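Side-chain contacts in ORF14 (Streptomyces clavuligerus, PDB 2WPX), which is a tandem GNAT-family protein of clavulanic acid biosynthesis that binds acetyl-CoA and is probably an acyltransferase: residues Ala58-Val63 with Arg110-Lys115; Arg234-Gly239 with Arg294-Val299; Thr304-Asp309 with Ala315-Leu320. All coordinates share one frame; numbering follows the deposited sequence.

Following the chain from the N terminus, interaction 1 closes first. It ties strand 57-66 to the C-terminal end of helix 101-115, across 46 intervening residues, largely helix and strand, that include acetyl-CoA-binding residues. Interaction 2 then joins strand 234-242 to the end of helix 280-295 and the turn after it, across 54 residues. Interaction 3 closes only five intervening residues, between strand 301-307 and helix 311-319. The three follow in series, and none nests in or crosses another. Interaction 1 lies in the first GNAT unit. The others lie in the second, their centres about 20 Å apart. Each ties a strand to a helix or to its end.

Interaction 1 (Ala58-Val63 with Arg110-Lys115); sequences ALDDWV and RELARK
Trp62 and Asp60 both meet Leu112, and Asp60 also faces Lys115, where strand 57-66 lies against the last turns of helix 101-115 in the first GNAT domain. The first turn of this helix carries Gly102 and Arg103, which bind acetyl-CoA; Arg98, Arg99 and Gly100 lie just before it. The segments 58-63 and 110-115 run roughly antiparallel, at 151°.

Apolar packing centres on Leu112. Leu112 CD1 lies 3.3 Å from Trp62 NE1 and close to CD1 of the same ring. Leu112 CD2 reaches further along, toward CE2 and CZ2. The leucine approaches obliquely. It also touches Leu74 and Leu76 of strand 69-79, and the Trp62 ring meets His108 edge-to-face.

The polar part belongs to Asp60. With CG anti to the backbone N (chi1 -164°), its carboxylate is carried out toward the helix. OD1 accepts a hydrogen bond from Trp62 NE1 on the same strand. The donor comes from above the carboxylate plane, 38° out of it. OD2 accepts from His116 NE2 and has a long salt bridge to Lys115, whose chain folds near its end to bring NZ closer. These neighbours would probably stabilise a charged carboxylate.

In that long pair, Asp60 OD2 and Lys115 NZ stand 3.8 Å apart.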
loop_
_atom_site.group_PDB
_atom_site.type_symbol
_atom_site.label_atom_id
_atom_site.label_comp_id
_atom_site.label_asym_id
_atom_site.label_seq_id
_atom_site.Cartn_x
_atom_site.Cartn_y
_atom_site.Cartn_z
ATOM N N ALA A 58 -6.853 -14.693 -3.226
ATOM C CA ALA A 58 -7.759 -15.164 -2.177
ATOM C C ALA A 58 -7.327 -14.543 -0.862
ATOM O O ALA A 58 -6.153 -14.254 -0.701
ATOM C CB ALA A 58 -7.705 -16.680 -2.083
ATOM N N LEU A 59 -8.249 -14.375 0.078
ATOM C CA LEU A 59 -7.935 -13.967 1.462
ATOM C C LEU A 59 -8.264 -15.060 2.454
ATOM O O LEU A 59 -9.224 -15.811 2.264
ATOM C CB LEU A 59 -8.720 -12.747 1.882
ATOM C CG LEU A 59 -8.787 -11.669 0.809
ATOM C CD1 LEU A 59 -9.830 -10.695 1.184
ATOM C CD2 LEU A 59 -7.400 -10.969 0.728
ATOM N N ASP A 60 -7.490 -15.140 3.525
ATOM C CA ASP A 60 -7.753 -16.106 4.564
ATOM C C ASP A 60 -7.568 -15.280 5.888
ATOM O O ASP A 60 -6.427 -15.092 6.386
ATOM C CB ASP A 60 -6.753 -17.269 4.435
ATOM C CG ASP A 60 -7.176 -18.506 5.212
ATOM O OD1 ASP A 60 -7.881 -18.350 6.216
ATOM O OD2 ASP A 60 -6.805 -19.643 4.830
ATOM N N ASP A 61 -8.661 -14.733 6.407
ATOM C CA ASP A 61 -8.593 -13.748 7.523
ATOM C C ASP A 61 -9.001 -14.348 8.862
ATOM O O ASP A 61 -10.014 -15.033 8.971
ATOM C CB ASP A 61 -9.492 -12.554 7.214
ATOM C CG ASP A 61 -9.050 -11.832 5.983
ATOM O OD1 ASP A 61 -7.824 -11.877 5.749
ATOM O OD2 ASP A 61 -9.892 -11.250 5.250
ATOM N N TRP A 62 -8.209 -14.106 9.890
ATOM C CA TRP A 62 -8.517 -14.655 11.195
ATOM C C TRP A 62 -8.380 -13.635 12.320
ATOM O O TRP A 62 -7.601 -12.673 12.234
ATOM C CB TRP A 62 -7.543 -15.767 11.456
ATOM C CG TRP A 62 -7.751 -16.923 10.544
ATOM C CD1 TRP A 62 -7.345 -17.051 9.234
ATOM C CD2 TRP A 62 -8.416 -18.120 10.882
ATOM N NE1 TRP A 62 -7.713 -18.287 8.743
ATOM C CE2 TRP A 62 -8.385 -18.963 9.730
ATOM C CE3 TRP A 62 -9.017 -18.592 12.062
ATOM C CZ2 TRP A 62 -8.960 -20.234 9.720
ATOM C CZ3 TRP A 62 -9.568 -19.860 12.059
ATOM C CH2 TRP A 62 -9.546 -20.665 10.888
ATOM N N VAL A 63 -9.135 -13.848 13.389
ATOM C CA VAL A 63 -8.813 -13.219 14.653
ATOM C C VAL A 63 -8.457 -14.236 15.714
ATOM O O VAL A 63 -8.746 -15.442 15.587
ATOM C CB VAL A 63 -9.941 -12.271 15.167
ATOM C CG1 VAL A 63 -10.089 -11.073 14.258
ATOM C CG2 VAL A 63 -11.246 -13.032 15.359
ATOM N N ARG A 110 2.006 -20.084 9.321
ATOM C CA ARG A 110 2.667 -21.208 8.656
ATOM C C ARG A 110 1.783 -22.407 8.366
ATOM O O ARG A 110 1.898 -23.023 7.278
ATOM C CB ARG A 110 3.944 -21.606 9.413
ATOM C CG ARG A 110 4.853 -20.385 9.428
ATOM C CD ARG A 110 6.073 -20.565 10.245
ATOM N NE ARG A 110 6.816 -21.736 9.848
ATOM C CZ ARG A 110 6.748 -22.882 10.513
ATOM N NH1 ARG A 110 5.966 -22.947 11.574
ATOM N NH2 ARG A 110 7.460 -23.941 10.139
ATOM N N GLU A 111 0.889 -22.711 9.299
ATOM C CA GLU A 111 -0.139 -23.725 9.076
ATOM C C GLU A 111 -1.133 -23.375 7.907
ATOM O O GLU A 111 -1.454 -24.244 7.072
ATOM C CB GLU A 111 -0.910 -23.927 10.373
ATOM C CG GLU A 111 -1.859 -25.087 10.378
ATOM C CD GLU A 111 -2.189 -25.511 11.814
ATOM O OE1 GLU A 111 -2.972 -24.790 12.492
ATOM O OE2 GLU A 111 -1.670 -26.574 12.260
ATOM N N LEU A 112 -1.595 -22.118 7.853
ATOM C CA LEU A 112 -2.523 -21.664 6.779
ATOM C C LEU A 112 -1.796 -21.670 5.426
ATOM O O LEU A 112 -2.325 -22.162 4.441
ATOM C CB LEU A 112 -3.069 -20.271 7.064
ATOM C CG LEU A 112 -4.066 -20.161 8.224
ATOM C CD1 LEU A 112 -4.456 -18.661 8.402
ATOM C CD2 LEU A 112 -5.337 -21.126 8.075
ATOM N N ALA A 113 -0.542 -21.234 5.417
ATOM C CA ALA A 113 0.252 -21.279 4.185
ATOM C C ALA A 113 0.383 -22.691 3.680
ATOM O O ALA A 113 0.286 -22.938 2.475
ATOM C CB ALA A 113 1.607 -20.678 4.377
ATOM N N ARG A 114 0.607 -23.605 4.605
ATOM C CA ARG A 114 0.772 -24.998 4.287
ATOM C C ARG A 114 -0.553 -25.603 3.775
ATOM O O ARG A 114 -0.581 -26.406 2.853
ATOM C CB ARG A 114 1.286 -25.740 5.519
ATOM C CG ARG A 114 2.704 -26.141 5.393
ATOM C CD ARG A 114 3.461 -26.404 6.686
ATOM N NE ARG A 114 2.659 -26.704 7.858
ATOM C CZ ARG A 114 2.952 -26.232 9.081
ATOM N NH1 ARG A 114 4.002 -25.450 9.257
ATOM N NH2 ARG A 114 2.200 -26.527 10.128
ATOM N N LYS A 115 -1.666 -25.198 4.364
ATOM C CA LYS A 115 -2.968 -25.709 3.927
ATOM C C LYS A 115 -3.244 -25.293 2.455
ATOM O O LYS A 115 -3.856 -26.030 1.685
ATOM C CB LYS A 115 -4.050 -25.186 4.879
ATOM C CG LYS A 115 -5.419 -25.498 4.444
ATOM C CD LYS A 115 -6.423 -24.882 5.383
ATOM C CE LYS A 115 -6.587 -23.422 5.089
ATOM N NZ LYS A 115 -8.039 -23.189 5.361
#

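Interaction 2 (Arg234-Gly239 with Arg294-Val299)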
loop_
_atom_site.group_PDB
_atom_site.type_symbol
_atom_site.label_atom_id
_atom_site.label_comp_id
_atom_site.label_asym_id
_atom_site.label_seq_id
_atom_site.Cartn_x
_atom_site.Cartn_y
_atom_site.Cartn_z
ATOM N N ARG A 234 -11.515 6.668 -3.338
ATOM C CA ARG A 234 -11.676 7.521 -4.479
ATOM C C ARG A 234 -10.271 7.767 -5.071
ATOM O O ARG A 234 -9.290 7.843 -4.319
ATOM C CB ARG A 234 -12.083 8.858 -3.880
ATOM C CG ARG A 234 -13.081 9.591 -4.532
ATOM C CD ARG A 234 -13.972 10.234 -3.468
ATOM N NE ARG A 234 -13.453 11.226 -2.515
ATOM C CZ ARG A 234 -13.682 11.168 -1.181
ATOM N NH1 ARG A 234 -14.309 10.118 -0.632
ATOM N NH2 ARG A 234 -13.281 12.132 -0.371
ATOM N N ALA A 235 -10.153 8.020 -6.379
ATOM C CA ALA A 235 -8.814 8.248 -6.931
ATOM C C ALA A 235 -8.749 9.443 -7.875
ATOM O O ALA A 235 -9.779 9.902 -8.377
ATOM C CB ALA A 235 -8.277 6.969 -7.599
ATOM N N TYR A 236 -7.542 9.977 -8.070
ATOM C CA TYR A 236 -7.374 11.171 -8.902
ATOM C C TYR A 236 -6.184 10.952 -9.841
ATOM O O TYR A 236 -5.077 10.587 -9.378
ATOM C CB TYR A 236 -7.156 12.427 -8.045
ATOM C CG TYR A 236 -8.330 12.834 -7.212
ATOM C CD1 TYR A 236 -8.576 12.237 -5.945
ATOM C CD2 TYR A 236 -9.212 13.813 -7.656
ATOM C CE1 TYR A 236 -9.648 12.614 -5.172
ATOM C CE2 TYR A 236 -10.297 14.188 -6.867
ATOM C CZ TYR A 236 -10.498 13.576 -5.652
ATOM O OH TYR A 236 -11.533 13.941 -4.885
ATOM N N HIS A 237 -6.408 11.132 -11.148
ATOM C CA HIS A 237 -5.375 10.836 -12.153
ATOM C C HIS A 237 -5.061 12.034 -13.051
ATOM O O HIS A 237 -5.951 12.760 -13.447
ATOM C CB HIS A 237 -5.794 9.680 -13.045
ATOM C CG HIS A 237 -6.105 8.434 -12.291
ATOM N ND1 HIS A 237 -7.344 8.196 -11.731
ATOM C CD2 HIS A 237 -5.337 7.358 -11.978
ATOM C CE1 HIS A 237 -7.332 7.019 -11.129
ATOM N NE2 HIS A 237 -6.131 6.483 -11.279
ATOM N N THR A 238 -3.777 12.242 -13.303
ATOM C CA THR A 238 -3.300 13.145 -14.333
ATOM C C THR A 238 -2.375 12.355 -15.257
ATOM O O THR A 238 -1.566 11.551 -14.812
ATOM C CB THR A 238 -2.520 14.298 -13.733
ATOM O OG1 THR A 238 -3.384 15.020 -12.841
ATOM C CG2 THR A 238 -1.981 15.239 -14.868
ATOM N N GLY A 239 -2.553 12.546 -16.549
ATOM C CA GLY A 239 -1.744 11.874 -17.554
ATOM C C GLY A 239 -1.135 12.860 -18.537
ATOM O O GLY A 239 -1.635 13.965 -18.740
ATOM N N ARG A 294 -8.269 20.675 -5.041
ATOM C CA ARG A 294 -9.419 21.468 -5.354
ATOM C C ARG A 294 -10.699 20.655 -5.164
ATOM O O ARG A 294 -11.778 21.211 -5.112
ATOM C CB ARG A 294 -9.301 22.176 -6.722
ATOM C CG ARG A 294 -9.562 21.314 -7.930
ATOM C CD ARG A 294 -10.179 22.132 -9.110
ATOM N NE ARG A 294 -9.277 23.180 -9.576
ATOM C CZ ARG A 294 -8.046 22.950 -10.023
ATOM N NH1 ARG A 294 -7.562 21.706 -10.062
ATOM N NH2 ARG A 294 -7.296 23.970 -10.419
ATOM N N HIS A 295 -10.561 19.349 -4.984
ATOM C CA HIS A 295 -11.697 18.491 -4.631
ATOM C C HIS A 295 -11.688 17.981 -3.153
ATOM O O HIS A 295 -12.702 17.539 -2.628
ATOM C CB HIS A 295 -11.734 17.325 -5.609
ATOM C CG HIS A 295 -11.986 17.762 -7.014
ATOM N ND1 HIS A 295 -13.261 17.920 -7.522
ATOM C CD2 HIS A 295 -11.133 18.120 -8.006
ATOM C CE1 HIS A 295 -13.178 18.344 -8.773
ATOM N NE2 HIS A 295 -11.899 18.469 -9.089
ATOM N N GLU A 296 -10.512 18.033 -2.524
ATOM C CA GLU A 296 -10.273 17.555 -1.185
ATOM C C GLU A 296 -9.481 18.681 -0.500
ATOM O O GLU A 296 -8.299 18.537 -0.225
ATOM C CB GLU A 296 -9.408 16.298 -1.276
ATOM C CG GLU A 296 -9.971 14.982 -0.694
ATOM C CD GLU A 296 -11.154 14.448 -1.427
ATOM O OE1 GLU A 296 -12.243 14.897 -1.115
ATOM O OE2 GLU A 296 -11.054 13.568 -2.280
ATOM N N PRO A 297 -10.138 19.840 -0.252
ATOM C CA PRO A 297 -9.488 20.966 0.432
ATOM C C PRO A 297 -8.845 20.626 1.775
ATOM O O PRO A 297 -7.958 21.336 2.191
ATOM C CB PRO A 297 -10.640 21.973 0.657
ATOM C CG PRO A 297 -11.939 21.193 0.375
ATOM C CD PRO A 297 -11.533 20.158 -0.640
ATOM N N GLU A 298 -9.295 19.593 2.477
ATOM C CA GLU A 298 -8.846 19.410 3.840
ATOM C C GLU A 298 -7.598 18.583 3.872
ATOM O O GLU A 298 -7.023 18.409 4.926
ATOM C CB GLU A 298 -9.908 18.729 4.680
ATOM C CG GLU A 298 -10.977 19.674 5.155
ATOM C CD GLU A 298 -12.134 18.946 5.795
ATOM O OE1 GLU A 298 -13.016 18.479 5.054
ATOM O OE2 GLU A 298 -12.195 18.850 7.039
ATOM N N VAL A 299 -7.198 18.059 2.707
ATOM C CA VAL A 299 -5.991 17.259 2.604
ATOM C C VAL A 299 -4.729 18.059 2.931
ATOM O O VAL A 299 -4.521 19.183 2.484
ATOM C CB VAL A 299 -5.849 16.570 1.213
ATOM C CG1 VAL A 299 -4.490 16.022 1.094
ATOM C CG2 VAL A 299 -6.863 15.460 1.061
#
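Tyr236 reaches across from its strand to His295 and Glu296. Its CB points toward the helix end, and CG lies anti to the carbonyl carbon (chi1 -66°). The ring is thereby extended toward the turn after the helix. On one side, Tyr236 CE2 packs 3.7 Å from His295 CB. The two rings are oblique to each other, with planes at 37°. On the other side, Tyr236 CE1 lies 3.4 Å from Glu296 OE2. At the tip, Tyr236 OH donates a hydrogen bond of 2.7 Å to Glu296 OE2. The hydroxyl comes from above the carboxylate plane, 51° out of it. Tyr291 meets the tyrosine ring edge-to-face.

The same carboxylate forms a salt bridge with Arg234. Arg234 NH2 donates to Glu296 OE1 at 3.0 Å, with the acceptor near the guanidinium plane. The guanidinium stands steeply to the carboxylate and meets OE1 from above its plane. NE and NH2 also make weak bonds to OE2. Glu296 is thus gripped by two strand residues, which probably stabilises its negative charge. It also begins a type I turn. The contact fastens strand 234-242 to the turn that leaves helix 280-295, in the second GNAT domain, by a salt bridge and a tyrosine hydrogen bond.

Interaction 3 (Thr304-Asp309 with Ala315-Leu320)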
loop_
_atom_site.group_PDB
_atom_site.type_symbol
_atom_site.label_atom_id
_atom_site.label_comp_id
_atom_site.label_asym_id
_atom_site.label_seq_id
_atom_site.Cartn_x
_atom_site.Cartn_y
_atom_site.Cartn_z
ATOM N N THR A 304 3.634 8.579 0.426
ATOM C CA THR A 304 3.993 7.823 -0.742
ATOM C C THR A 304 5.162 6.872 -0.394
ATOM O O THR A 304 5.704 6.958 0.731
ATOM C CB THR A 304 4.416 8.795 -1.895
ATOM O OG1 THR A 304 4.293 8.143 -3.173
ATOM C CG2 THR A 304 5.848 9.333 -1.666
ATOM N N ALA A 305 5.544 5.989 -1.332
ATOM C CA ALA A 305 6.660 5.071 -1.103
ATOM C C ALA A 305 7.336 4.712 -2.397
ATOM O O ALA A 305 6.675 4.353 -3.368
ATOM C CB ALA A 305 6.181 3.748 -0.419
ATOM N N ASN A 306 8.661 4.771 -2.373
ATOM C CA ASN A 306 9.505 4.341 -3.481
ATOM C C ASN A 306 10.438 3.250 -3.067
ATOM O O ASN A 306 10.932 3.238 -1.932
ATOM C CB ASN A 306 10.364 5.494 -3.922
ATOM C CG ASN A 306 9.561 6.563 -4.487
ATOM O OD1 ASN A 306 9.421 7.644 -3.909
ATOM N ND2 ASN A 306 8.968 6.278 -5.643
ATOM N N ALA A 307 10.733 2.359 -3.999
ATOM C CA ALA A 307 11.881 1.507 -3.800
ATOM C C ALA A 307 13.104 2.410 -3.614
ATOM O O ALA A 307 13.313 3.378 -4.368
ATOM C CB ALA A 307 12.075 0.581 -4.962
ATOM N N GLU A 308 13.913 2.098 -2.598
ATOM C CA GLU A 308 15.016 2.991 -2.233
ATOM C C GLU A 308 16.049 3.130 -3.366
ATOM O O GLU A 308 16.877 4.031 -3.314
ATOM C CB GLU A 308 15.677 2.511 -0.954
ATOM C CG GLU A 308 16.168 1.090 -1.139
ATOM C CD GLU A 308 16.680 0.440 0.124
ATOM O OE1 GLU A 308 16.580 1.060 1.207
ATOM O OE2 GLU A 308 17.155 -0.713 0.018
ATOM N N ASP A 309 15.988 2.273 -4.390
ATOM C CA ASP A 309 16.904 2.434 -5.539
ATOM C C ASP A 309 16.310 3.237 -6.681
ATOM O O ASP A 309 16.970 3.472 -7.672
ATOM C CB ASP A 309 17.447 1.089 -6.055
ATOM C CG ASP A 309 16.371 0.219 -6.651
ATOM O OD1 ASP A 309 16.697 -0.646 -7.491
ATOM O OD2 ASP A 309 15.191 0.383 -6.301
ATOM N N ALA A 315 14.245 11.802 -6.170
ATOM C CA ALA A 315 14.671 13.180 -6.433
ATOM C C ALA A 315 13.464 14.064 -6.731
ATOM O O ALA A 315 13.343 15.174 -6.235
ATOM C CB ALA A 315 15.649 13.188 -7.559
ATOM N N VAL A 316 12.510 13.553 -7.487
ATOM C CA VAL A 316 11.283 14.316 -7.673
ATOM C C VAL A 316 10.447 14.534 -6.421
ATOM O O VAL A 316 9.928 15.639 -6.209
ATOM C CB VAL A 316 10.432 13.723 -8.758
ATOM C CG1 VAL A 316 9.113 14.484 -8.845
ATOM C CG2 VAL A 316 11.198 13.864 -10.094
ATOM N N ASN A 317 10.311 13.513 -5.590
ATOM C CA ASN A 317 9.452 13.598 -4.422
ATOM C C ASN A 317 10.034 14.593 -3.418
ATOM O O ASN A 317 9.304 15.454 -2.926
ATOM C CB ASN A 317 9.213 12.198 -3.787
ATOM C CG ASN A 317 8.163 11.411 -4.525
ATOM O OD1 ASN A 317 7.255 12.005 -5.115
ATOM N ND2 ASN A 317 8.301 10.073 -4.552
ATOM N N ALA A 318 11.355 14.502 -3.204
ATOM C CA ALA A 318 12.101 15.394 -2.317
ATOM C C ALA A 318 11.981 16.852 -2.708
ATOM O O ALA A 318 11.659 17.703 -1.852
ATOM C CB ALA A 318 13.616 14.982 -2.233
ATOM N N ALA A 319 12.219 17.158 -3.986
ATOM C CA ALA A 319 12.023 18.558 -4.494
ATOM C C ALA A 319 10.656 19.041 -4.099
ATOM O O ALA A 319 10.435 20.222 -3.975
ATOM C CB ALA A 319 12.129 18.631 -6.042
ATOM N N LEU A 320 9.713 18.131 -3.950
ATOM C CA LEU A 320 8.335 18.572 -3.747
ATOM C C LEU A 320 8.009 18.715 -2.249
ATOM O O LEU A 320 6.882 19.033 -1.898
ATOM C CB LEU A 320 7.353 17.569 -4.366
ATOM C CG LEU A 320 6.868 17.806 -5.808
ATOM C CD1 LEU A 320 8.072 17.923 -6.691
ATOM C CD2 LEU A 320 5.969 16.690 -6.275
HETATM O O HOH W 1 6.153 8.337 -5.107
#
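Asn317 and Asn306 each have CG anti to the carbonyl carbon, with chi1 of -80° for Asn317. These torsions send the two amides toward each other from opposite directions, one off helix 311-319 and one off strand 301-307. The amide planes end nearly coplanar, 30° apart. Thr304 lies two residues before Asn306 on the strand, and its CB points the same way, toward the helix.

Asn317 ND2 donates to Asn306 OD1 at 2.8 Å. The bond is weak because it is bent, with an N-H...O angle of 127°. Asn317 ND2 also donates to a water oxygen at 2.8 Å. That water in turn donates to Thr304 OG1 at 2.7 Å, bridging helix and strand. The methyl CG2 of Thr304 adds a looser contact, 3.9 Å from Asn317 ND2.

Further partners complete the network. Asn306 OD1 also accepts from Gln159 NE2, on the neighbouring strand 149-162. Thr304 OG1 donates to Gln266 O and accepts from the water.

The contact therefore ties a strand of the second GNAT domain to the helix that follows it through polar groups in a buried setting. Asn317 ND2 donates to the water and, weakly, to Asn306 OD1, while Asn317 OD1 weakly accepts from Gln266 NE2. This pattern is consistent with one fixed orientation of the Asn317 amide.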